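Local coordinates for protein EscN (Escherichia coli O127:H6, PDB 2OBL) that is a type III secretion system protein of the P-loop NTPase clan, related to the alpha and beta subunits of ATP synthase, at residues D63-C68 and A282-L287; L102-E107 and N113-L118; A144-T149 and L204-P209; G184-D187 and P193-V196. The protein carries 1 engineered substitution. One frame throughout, in Å; residues are numbered along the deposited sequence.

Interaction 1 (D63-C68 and A282-L287); sequences DGLLTC and AECKKL
Leu65 and Lys285 have the nearest CA atoms, 7.4 Å apart, where the last turn of helix 60-65 meets the flank of helix 275-290. A helix end is thus packed on a helix side, and the contact ties the P-loop nucleotide-binding domain to the helical C-terminal domain of EscN. Leu66 is the first residue to leave the helix, and the chain then turns away toward Cys68. Leu65 CB and Lys285 CB both point across the gap. One methyl of Leu65, CD2, reaches Cys284, 3.7 Å from CB and 3.9 Å from SG. That sulfur, anti to the backbone N (chi1 -169°), lies slightly farther from the methyl than CB does. Leu342 of helix 335-345 touches both side chains, and Ile325 and Ile321 of helix 318-325 touch Leu65 and Cys284 respectively, so the pair is buried among C-terminal helices. The Lys285 chain, bent at chi3 (-129°), brings CE to 3.1 Å from Leu65 O at the helix end. Gly64 O, one residue earlier, accepts from His277 NE2 of helix 275-290. Beyond the helix, Thr67 OG1 donates back to Asp63 O at 2.8 Å, coming from 49° above the carbonyl plane.

Interaction 2 (L102-E107 and N113-L118); sequences LALIGE and NEFLAL
A beta-alpha-beta crossover of the P-loop fold brings Leu102 and Leu104 of strand 99-105 against Phe115 of helix 109-116, before the chain returns in the parallel neighbouring strand 127-132. The two leucines, alternate residues of the strand, point from one side of the sheet toward the helix; Leu104 and Phe115 have the nearest CA atoms, 9.3 Å apart. Phe115 holds CG anti to its backbone N (chi1 175°), which directs the ring toward the strand. Leu102 comes at the ring edge from the opposite direction: its CD1 lies near the ring plane, 3.6 Å from the edge atom CE2, while its CD2 is 3.9 Å from Phe115 CZ. Leu104 crosses Phe115 at about a right angle, and its CD1 approaches obliquely to 3.7 Å from Phe115 CD2. The ring also touches Leu88 and Cys92 of helix 84-94, the helix that follows the probable P-loop, so the crossover helix and the P-loop helix are packed together over this side of the sheet. The side chain of Leu104 is also about 4 Å from a bound imidazole, probably carried over from crystallisation. The Leu116 side chain reaches back toward the strand, its CD2 4.1 Å from Leu104 CD1.

Interaction 3 (A144-T149 and L204-P209); sequences AAFTAT and LERAGP
One face of the Arg206 guanidinium carries the methyl of Thr149, and an edge of the same group meets the ring of Phe146. Thr149 CG2 sits 3.5 Å above the guanidinium plane, offset toward its rim, 3.5 Å from Arg206 NE and 3.6 Å from Arg206 CB. Arg206 NH1 lies near the plane of the Phe146 ring, 3.8 Å from CD1, edge to edge; the two planes are 45° apart. With Thr149 CG2 anti to the backbone N (chi1 -58°), the methyl faces Arg206 while OG1 donates to Ala145 O at 2.8 Å, from the opposite face of that carbonyl to Thr149 N. Arg206 lies in the type I turn Leu204-Ala207, which links helix 194-204 to the short, weakly bonded strand 208-209, antiparallel to strand 214-222 of the P-loop sheet. Its chain bends at chi3 (73°) to reach helix 138-156. Its strongest polar partner is Glu153 of that helix, in a salt bridge to NE, while NH1 donates to Leu38 O and NH2 to Thr150 OG1. Each of the three guanidinium nitrogens of this buried cation thus has a polar partner; the Thr149 methyl packs on its face and the Phe146 edge flanks NH1, which probably limits its movement.

Interaction 4 (G184-D187 and P193-V196); sequences GEPD and PPSV
Glu185 and Ser195 join the two ends of a short surface loop between helices 169-182 and 194-204. The first segment opens with Gly184, which ends helix 169-182 in a Schellman motif; its positive phi (102°) turns the chain out of the helix. Glu185 follows and makes most of the contact. Its CB points toward the second segment and rests on the Pro193 ring, CB to CB 3.5 Å, the two side chains crossing at about a right angle. Beyond CG the chain is extended and carries the carboxylate over Pro193 to the first turn of helix 194-204. There OE1 takes the backbone N-H of Ser195 on its syn lone pair, at 2.9 Å with an N-H...O angle of 147°. OE2 is placed beside Ser195 OG, but the modelled 2.4 Å between them is too short to be trusted in detail. Pro186 comes next and contributes its carbonyl more than its ring: Pro186 O receives a CA-H...O contact from Pro193 CA at 3.3 Å, and also lies 3.5 Å from Pro194 CD. Asp187 turns its CB away, and its OD1 accepts from Gly191 N inside the loop. Pro193 occupies the N-cap position, and Pro194 after it has no N-H to give, so Ser195 N is the first donor of the turn; Val196 N already bonds to Pro193 O. A carboxylate accepting a first-turn N-H, with a proline as first helical residue, is characteristic of a helix N-terminus, and the negative charge probably suits the positive end of the helix dipole.

How the interactions relate
Interactions 2 and 3 are joined through the central, mostly parallel sheet: helix 138-156 packs on strand 99-105, with Ala103 CB 3.7 Å from Ala148 CB, on the side away from the residues Leu102 and Leu104 that meet Phe115. Their centres are 18 Å apart. Interaction 4 lies at the start of helix 194-204, whose far end leads into the turn of interaction 3; their nearest atoms are about 7 Å apart. Interaction 1 stands apart, on the other side of the chain's centre, its centre 28 Å from that of interaction 3 and 40 Å from that of interaction 4. Its loop encloses the other three along the chain, together with calcium ligands Asn229 and Asp234.

Interaction 1 (D63-C68 and A282-L287)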
loop_
_atom_site.group_PDB
_atom_site.type_symbol
_atom_site.label_atom_id
_atom_site.label_comp_id
_atom_site.label_asym_id
_atom_site.label_seq_id
_atom_site.Cartn_x
_atom_site.Cartn_y
_atom_site.Cartn_z
ATOM N N ASP A 63 -8.628 -0.957 -8.242
ATOM C CA ASP A 63 -10.040 -1.257 -7.986
ATOM C C ASP A 63 -10.653 -2.101 -9.110
ATOM O O ASP A 63 -11.507 -2.976 -8.871
ATOM C CB ASP A 63 -10.842 0.039 -7.848
ATOM C CG ASP A 63 -10.424 0.882 -6.638
ATOM O OD1 ASP A 63 -9.785 0.361 -5.702
ATOM O OD2 ASP A 63 -10.757 2.085 -6.628
ATOM N N GLY A 64 -10.230 -1.822 -10.341
ATOM C CA GLY A 64 -10.758 -2.531 -11.504
ATOM C C GLY A 64 -10.165 -3.914 -11.723
ATOM O O GLY A 64 -10.903 -4.880 -11.939
ATOM N N LEU A 65 -8.838 -4.015 -11.659
ATOM C CA LEU A 65 -8.139 -5.230 -12.104
ATOM C C LEU A 65 -7.485 -6.040 -11.002
ATOM O O LEU A 65 -7.073 -7.179 -11.242
ATOM C CB LEU A 65 -7.055 -4.872 -13.123
ATOM C CG LEU A 65 -7.487 -4.029 -14.321
ATOM C CD1 LEU A 65 -6.264 -3.715 -15.176
ATOM C CD2 LEU A 65 -8.546 -4.781 -15.133
ATOM N N LEU A 66 -7.329 -5.447 -9.818
ATOM C CA LEU A 66 -6.558 -6.081 -8.746
ATOM C C LEU A 66 -7.226 -5.772 -7.416
ATOM O O LEU A 66 -6.561 -5.389 -6.452
ATOM C CB LEU A 66 -5.136 -5.518 -8.731
ATOM C CG LEU A 66 -4.308 -5.633 -10.013
ATOM C CD1 LEU A 66 -3.187 -4.557 -10.093
ATOM C CD2 LEU A 66 -3.738 -7.036 -10.093
ATOM N N THR A 67 -8.543 -5.926 -7.382
ATOM C CA THR A 67 -9.357 -5.372 -6.305
ATOM C C THR A 67 -8.943 -5.816 -4.912
ATOM O O THR A 67 -8.762 -7.011 -4.647
ATOM C CB THR A 67 -10.838 -5.707 -6.510
ATOM O OG1 THR A 67 -11.161 -5.576 -7.904
ATOM C CG2 THR A 67 -11.699 -4.787 -5.675
ATOM N N CYS A 68 -8.793 -4.831 -4.033
ATOM C CA CYS A 68 -8.390 -5.069 -2.649
ATOM C C CYS A 68 -9.605 -5.441 -1.821
ATOM O O CYS A 68 -10.729 -5.144 -2.205
ATOM C CB CYS A 68 -7.772 -3.817 -2.038
ATOM S SG CYS A 68 -6.255 -3.271 -2.799
ATOM N N ALA A 282 -10.140 -10.021 -16.236
ATOM C CA ALA A 282 -9.268 -11.036 -16.820
ATOM C C ALA A 282 -9.011 -10.744 -18.295
ATOM O O ALA A 282 -7.889 -10.887 -18.777
ATOM C CB ALA A 282 -9.869 -12.425 -16.649
ATOM N N GLU A 283 -10.059 -10.337 -19.006
ATOM C CA GLU A 283 -9.913 -9.963 -20.400
ATOM C C GLU A 283 -9.045 -8.711 -20.536
ATOM O O GLU A 283 -8.165 -8.663 -21.392
ATOM C CB GLU A 283 -11.280 -9.755 -21.071
ATOM C CG GLU A 283 -11.156 -9.139 -22.457
ATOM C CD GLU A 283 -12.341 -9.406 -23.351
ATOM O OE1 GLU A 283 -13.475 -9.554 -22.837
ATOM O OE2 GLU A 283 -12.139 -9.463 -24.586
ATOM N N CYS A 284 -9.277 -7.706 -19.687
ATOM C CA CYS A 284 -8.489 -6.479 -19.743
ATOM C C CYS A 284 -7.012 -6.799 -19.547
ATOM O O CYS A 284 -6.155 -6.273 -20.261
ATOM C CB CYS A 284 -8.953 -5.447 -18.701
ATOM S SG CYS A 284 -8.210 -3.806 -18.937
ATOM N N LYS A 285 -6.713 -7.668 -18.585
ATOM C CA LYS A 285 -5.327 -8.060 -18.327
ATOM C C LYS A 285 -4.702 -8.741 -19.545
ATOM O O LYS A 285 -3.558 -8.461 -19.916
ATOM C CB LYS A 285 -5.250 -8.985 -17.117
ATOM C CG LYS A 285 -5.341 -8.261 -15.779
ATOM C CD LYS A 285 -5.367 -9.253 -14.645
ATOM C CE LYS A 285 -6.516 -8.953 -13.720
ATOM N NZ LYS A 285 -6.795 -10.087 -12.789
ATOM N N LYS A 286 -5.465 -9.630 -20.171
ATOM C CA LYS A 286 -4.986 -10.331 -21.356
ATOM C C LYS A 286 -4.759 -9.342 -22.488
ATOM O O LYS A 286 -3.764 -9.432 -23.213
ATOM C CB LYS A 286 -5.966 -11.429 -21.764
ATOM C CG LYS A 286 -5.827 -12.699 -20.927
ATOM C CD LYS A 286 -7.134 -13.483 -20.843
ATOM C CE LYS A 286 -7.017 -14.654 -19.864
ATOM N NZ LYS A 286 -8.252 -15.502 -19.821
ATOM N N LEU A 287 -5.663 -8.378 -22.618
ATOM C CA LEU A 287 -5.527 -7.369 -23.659
ATOM C C LEU A 287 -4.273 -6.531 -23.444
ATOM O O LEU A 287 -3.520 -6.281 -24.387
ATOM C CB LEU A 287 -6.774 -6.490 -23.753
ATOM C CG LEU A 287 -8.023 -7.180 -24.326
ATOM C CD1 LEU A 287 -9.180 -6.210 -24.364
ATOM C CD2 LEU A 287 -7.764 -7.750 -25.713
#

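Interaction 2 (L102-E107 and N113-L118)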
loop_
_atom_site.group_PDB
_atom_site.type_symbol
_atom_site.label_atom_id
_atom_site.label_comp_id
_atom_site.label_asym_id
_atom_site.label_seq_id
_atom_site.Cartn_x
_atom_site.Cartn_y
_atom_site.Cartn_z
ATOM N N LEU A 102 -0.800 6.530 9.153
ATOM C CA LEU A 102 0.386 6.522 8.311
ATOM C C LEU A 102 1.626 6.372 9.169
ATOM O O LEU A 102 1.738 6.990 10.236
ATOM C CB LEU A 102 0.469 7.828 7.522
ATOM C CG LEU A 102 -0.273 7.887 6.191
ATOM C CD1 LEU A 102 -0.566 9.313 5.791
ATOM C CD2 LEU A 102 0.574 7.216 5.112
ATOM N N ALA A 103 2.538 5.516 8.723
ATOM C CA ALA A 103 3.841 5.422 9.323
ATOM C C ALA A 103 4.826 5.791 8.239
ATOM O O ALA A 103 4.972 5.064 7.233
ATOM C CB ALA A 103 4.110 4.029 9.849
ATOM N N LEU A 104 5.459 6.947 8.410
ATOM C CA LEU A 104 6.462 7.424 7.462
ATOM C C LEU A 104 7.837 7.282 8.099
ATOM O O LEU A 104 8.229 8.079 8.967
ATOM C CB LEU A 104 6.187 8.878 7.085
ATOM C CG LEU A 104 4.781 9.184 6.559
ATOM C CD1 LEU A 104 4.651 10.661 6.226
ATOM C CD2 LEU A 104 4.492 8.333 5.342
ATOM N N ILE A 105 8.556 6.255 7.671
ATOM C CA ILE A 105 9.762 5.813 8.353
ATOM C C ILE A 105 11.026 5.931 7.499
ATOM O O ILE A 105 11.113 5.391 6.389
ATOM C CB ILE A 105 9.614 4.326 8.816
ATOM C CG1 ILE A 105 8.341 4.142 9.681
ATOM C CG2 ILE A 105 10.912 3.841 9.500
ATOM C CD1 ILE A 105 8.085 2.694 10.120
ATOM N N GLY A 106 12.016 6.636 8.027
ATOM C CA GLY A 106 13.387 6.539 7.523
ATOM C C GLY A 106 13.794 7.450 6.378
ATOM O O GLY A 106 14.920 7.353 5.881
ATOM N N GLU A 107 12.889 8.320 5.941
ATOM C CA GLU A 107 13.235 9.278 4.877
ATOM C C GLU A 107 13.655 10.615 5.479
ATOM O O GLU A 107 13.529 10.831 6.683
ATOM C CB GLU A 107 12.075 9.479 3.884
ATOM C CG GLU A 107 11.453 8.200 3.322
ATOM C CD GLU A 107 12.289 7.509 2.270
ATOM O OE1 GLU A 107 13.157 8.168 1.647
ATOM O OE2 GLU A 107 12.071 6.285 2.057
ATOM N N ASN A 113 7.763 16.091 3.836
ATOM C CA ASN A 113 6.946 17.246 3.510
ATOM C C ASN A 113 6.347 17.159 2.104
ATOM O O ASN A 113 5.211 17.582 1.886
ATOM C CB ASN A 113 7.704 18.553 3.771
ATOM C CG ASN A 113 7.949 18.776 5.252
ATOM O OD1 ASN A 113 8.944 19.371 5.651
ATOM N ND2 ASN A 113 7.043 18.263 6.080
ATOM N N GLU A 114 7.083 16.558 1.171
ATOM C CA GLU A 114 6.570 16.366 -0.184
ATOM C C GLU A 114 5.373 15.418 -0.227
ATOM O O GLU A 114 4.432 15.610 -1.010
ATOM C CB GLU A 114 7.689 15.928 -1.139
ATOM C CG GLU A 114 8.651 17.081 -1.453
ATOM C CD GLU A 114 9.840 16.680 -2.314
ATOM O OE1 GLU A 114 9.927 15.502 -2.729
ATOM O OE2 GLU A 114 10.689 17.556 -2.574
ATOM N N PHE A 115 5.398 14.394 0.622
ATOM C CA PHE A 115 4.244 13.524 0.751
ATOM C C PHE A 115 3.075 14.207 1.441
ATOM O O PHE A 115 1.936 14.111 0.982
ATOM C CB PHE A 115 4.578 12.236 1.512
ATOM C CG PHE A 115 3.374 11.377 1.761
ATOM C CD1 PHE A 115 2.738 10.721 0.709
ATOM C CD2 PHE A 115 2.856 11.249 3.042
ATOM C CE1 PHE A 115 1.603 9.944 0.948
ATOM C CE2 PHE A 115 1.742 10.482 3.290
ATOM C CZ PHE A 115 1.111 9.826 2.238
ATOM N N LEU A 116 3.351 14.879 2.560
ATOM C CA LEU A 116 2.288 15.532 3.317
ATOM C C LEU A 116 1.562 16.578 2.476
ATOM O O LEU A 116 0.356 16.791 2.612
ATOM C CB LEU A 116 2.838 16.150 4.606
ATOM C CG LEU A 116 3.383 15.159 5.644
ATOM C CD1 LEU A 116 3.769 15.922 6.901
ATOM C CD2 LEU A 116 2.380 14.039 5.965
ATOM N N ALA A 117 2.304 17.233 1.591
ATOM C CA ALA A 117 1.699 18.229 0.711
ATOM C C ALA A 117 0.603 17.654 -0.196
ATOM O O ALA A 117 -0.274 18.386 -0.638
ATOM C CB ALA A 117 2.782 18.931 -0.111
ATOM N N LEU A 118 0.641 16.347 -0.460
ATOM C CA LEU A 118 -0.367 15.697 -1.315
ATOM C C LEU A 118 -1.719 15.538 -0.616
ATOM O O LEU A 118 -2.720 15.190 -1.248
ATOM C CB LEU A 118 0.123 14.307 -1.765
ATOM C CG LEU A 118 1.498 14.261 -2.428
ATOM C CD1 LEU A 118 1.922 12.833 -2.699
ATOM C CD2 LEU A 118 1.488 15.050 -3.744
#

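Interaction 3 (A144-T149 and L204-P209)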
loop_
_atom_site.group_PDB
_atom_site.type_symbol
_atom_site.label_atom_id
_atom_site.label_comp_id
_atom_site.label_asym_id
_atom_site.label_seq_id
_atom_site.Cartn_x
_atom_site.Cartn_y
_atom_site.Cartn_z
ATOM N N ALA A 144 8.238 2.934 15.479
ATOM C CA ALA A 144 7.178 3.614 14.716
ATOM C C ALA A 144 6.201 2.631 14.083
ATOM O O ALA A 144 5.016 2.903 14.012
ATOM C CB ALA A 144 7.761 4.540 13.643
ATOM N N ALA A 145 6.708 1.491 13.614
ATOM C CA ALA A 145 5.866 0.497 12.987
ATOM C C ALA A 145 4.842 -0.067 13.991
ATOM O O ALA A 145 3.682 -0.308 13.651
ATOM C CB ALA A 145 6.718 -0.628 12.435
ATOM N N PHE A 146 5.293 -0.295 15.215
ATOM C CA PHE A 146 4.426 -0.841 16.262
ATOM C C PHE A 146 3.473 0.227 16.768
ATOM O O PHE A 146 2.300 -0.036 16.987
ATOM C CB PHE A 146 5.270 -1.413 17.400
ATOM C CG PHE A 146 6.075 -2.614 17.002
ATOM C CD1 PHE A 146 5.572 -3.895 17.210
ATOM C CD2 PHE A 146 7.333 -2.468 16.421
ATOM C CE1 PHE A 146 6.302 -5.022 16.834
ATOM C CE2 PHE A 146 8.068 -3.583 16.031
ATOM C CZ PHE A 146 7.554 -4.861 16.239
ATOM N N THR A 147 3.977 1.443 16.939
ATOM C CA THR A 147 3.129 2.564 17.346
ATOM C C THR A 147 1.966 2.762 16.374
ATOM O O THR A 147 0.799 2.848 16.780
ATOM C CB THR A 147 3.956 3.852 17.416
ATOM O OG1 THR A 147 4.851 3.766 18.534
ATOM C CG2 THR A 147 3.056 5.081 17.539
ATOM N N ALA A 148 2.284 2.800 15.088
ATOM C CA ALA A 148 1.264 2.925 14.056
ATOM C C ALA A 148 0.248 1.786 14.138
ATOM O O ALA A 148 -0.955 2.006 14.074
ATOM C CB ALA A 148 1.924 2.961 12.679
ATOM N N THR A 149 0.743 0.570 14.293
ATOM C CA THR A 149 -0.124 -0.600 14.325
ATOM C C THR A 149 -1.070 -0.530 15.532
ATOM O O THR A 149 -2.269 -0.794 15.422
ATOM C CB THR A 149 0.684 -1.918 14.281
ATOM O OG1 THR A 149 1.497 -1.945 13.097
ATOM C CG2 THR A 149 -0.267 -3.146 14.250
ATOM N N LEU A 204 2.364 -7.970 10.626
ATOM C CA LEU A 204 1.365 -8.076 9.574
ATOM C C LEU A 204 0.120 -8.792 10.043
ATOM O O LEU A 204 -0.997 -8.517 9.562
ATOM C CB LEU A 204 1.956 -8.758 8.328
ATOM C CG LEU A 204 2.544 -7.779 7.315
ATOM C CD1 LEU A 204 3.653 -6.941 7.911
ATOM C CD2 LEU A 204 3.031 -8.534 6.065
ATOM N N GLU A 205 0.295 -9.710 10.990
ATOM C CA GLU A 205 -0.832 -10.495 11.465
ATOM C C GLU A 205 -1.786 -9.655 12.317
ATOM O O GLU A 205 -2.896 -10.082 12.602
ATOM C CB GLU A 205 -0.357 -11.756 12.205
ATOM C CG GLU A 205 0.289 -12.801 11.275
ATOM C CD GLU A 205 0.644 -14.105 11.991
ATOM O OE1 GLU A 205 0.190 -14.292 13.138
ATOM O OE2 GLU A 205 1.369 -14.946 11.401
ATOM N N ARG A 206 -1.365 -8.448 12.694
ATOM C CA ARG A 206 -2.244 -7.543 13.442
ATOM C C ARG A 206 -3.268 -6.797 12.576
ATOM O O ARG A 206 -4.291 -6.346 13.073
ATOM C CB ARG A 206 -1.429 -6.589 14.314
ATOM C CG ARG A 206 -0.774 -7.315 15.475
ATOM C CD ARG A 206 0.310 -6.488 16.120
ATOM N NE ARG A 206 -0.225 -5.382 16.902
ATOM C CZ ARG A 206 0.543 -4.540 17.588
ATOM N NH1 ARG A 206 1.868 -4.692 17.572
ATOM N NH2 ARG A 206 -0.006 -3.565 18.289
ATOM N N ALA A 207 -2.999 -6.684 11.278
ATOM C CA ALA A 207 -3.996 -6.178 10.335
ATOM C C ALA A 207 -5.049 -7.268 10.118
ATOM O O ALA A 207 -4.800 -8.440 10.419
ATOM C CB ALA A 207 -3.322 -5.818 9.008
ATOM N N GLY A 208 -6.211 -6.895 9.593
ATOM C CA GLY A 208 -7.256 -7.883 9.275
ATOM C C GLY A 208 -8.671 -7.420 9.558
ATOM O O GLY A 208 -8.882 -6.383 10.192
ATOM N N PRO A 209 -9.667 -8.197 9.092
ATOM C CA PRO A 209 -11.060 -7.871 9.379
ATOM C C PRO A 209 -11.375 -8.111 10.853
ATOM O O PRO A 209 -10.652 -8.839 11.527
ATOM C CB PRO A 209 -11.852 -8.865 8.510
ATOM C CG PRO A 209 -10.855 -9.508 7.605
ATOM C CD PRO A 209 -9.529 -9.418 8.283
#

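Interaction 4 (G184-D187 and P193-V196)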
loop_
_atom_site.group_PDB
_atom_site.type_symbol
_atom_site.label_atom_id
_atom_site.label_comp_id
_atom_site.label_asym_id
_atom_site.label_seq_id
_atom_site.Cartn_x
_atom_site.Cartn_y
_atom_site.Cartn_z
ATOM N N GLY A 184 23.413 -7.616 20.088
ATOM C CA GLY A 184 24.377 -8.714 19.992
ATOM C C GLY A 184 23.962 -9.877 19.103
ATOM O O GLY A 184 24.655 -10.888 19.038
ATOM N N GLU A 185 22.835 -9.743 18.412
ATOM C CA GLU A 185 22.403 -10.769 17.473
ATOM C C GLU A 185 23.341 -10.847 16.284
ATOM O O GLU A 185 23.882 -9.827 15.846
ATOM C CB GLU A 185 21.018 -10.452 16.931
ATOM C CG GLU A 185 19.872 -10.816 17.817
ATOM C CD GLU A 185 18.563 -10.608 17.092
ATOM O OE1 GLU A 185 18.024 -11.594 16.537
ATOM O OE2 GLU A 185 18.102 -9.448 17.046
ATOM N N PRO A 186 23.514 -12.053 15.731
ATOM C CA PRO A 186 24.340 -12.182 14.549
ATOM C C PRO A 186 23.528 -11.930 13.274
ATOM O O PRO A 186 22.294 -12.005 13.289
ATOM C CB PRO A 186 24.789 -13.643 14.605
ATOM C CG PRO A 186 23.627 -14.351 15.230
ATOM C CD PRO A 186 22.945 -13.346 16.151
ATOM N N ASP A 187 24.227 -11.600 12.196
ATOM C CA ASP A 187 23.647 -11.573 10.858
ATOM C C ASP A 187 23.235 -13.005 10.522
ATOM O O ASP A 187 24.033 -13.928 10.683
ATOM C CB ASP A 187 24.718 -11.073 9.880
ATOM C CG ASP A 187 24.353 -11.298 8.419
ATOM O OD1 ASP A 187 23.173 -11.575 8.101
ATOM O OD2 ASP A 187 25.268 -11.177 7.573
ATOM N N PRO A 193 19.457 -9.710 11.451
ATOM C CA PRO A 193 19.375 -10.732 12.499
ATOM C C PRO A 193 17.996 -11.406 12.574
ATOM O O PRO A 193 16.993 -10.886 12.039
ATOM C CB PRO A 193 19.658 -9.944 13.774
ATOM C CG PRO A 193 19.121 -8.541 13.472
ATOM C CD PRO A 193 19.304 -8.340 11.980
ATOM N N PRO A 194 17.943 -12.568 13.234
ATOM C CA PRO A 194 16.703 -13.305 13.412
ATOM C C PRO A 194 15.506 -12.469 13.875
ATOM O O PRO A 194 14.395 -12.689 13.375
ATOM C CB PRO A 194 17.083 -14.370 14.452
ATOM C CG PRO A 194 18.535 -14.625 14.173
ATOM C CD PRO A 194 19.095 -13.267 13.837
ATOM N N SER A 195 15.726 -11.511 14.776
ATOM C CA SER A 195 14.634 -10.694 15.332
ATOM C C SER A 195 13.797 -9.956 14.277
ATOM O O SER A 195 12.587 -9.812 14.424
ATOM C CB SER A 195 15.150 -9.687 16.359
ATOM O OG SER A 195 16.125 -8.809 15.810
ATOM N N VAL A 196 14.445 -9.470 13.225
ATOM C CA VAL A 196 13.724 -8.708 12.216
ATOM C C VAL A 196 12.772 -9.645 11.470
ATOM O O VAL A 196 11.601 -9.328 11.269
ATOM C CB VAL A 196 14.676 -8.011 11.228
ATOM C CG1 VAL A 196 13.871 -7.187 10.222
ATOM C CG2 VAL A 196 15.653 -7.106 11.972
#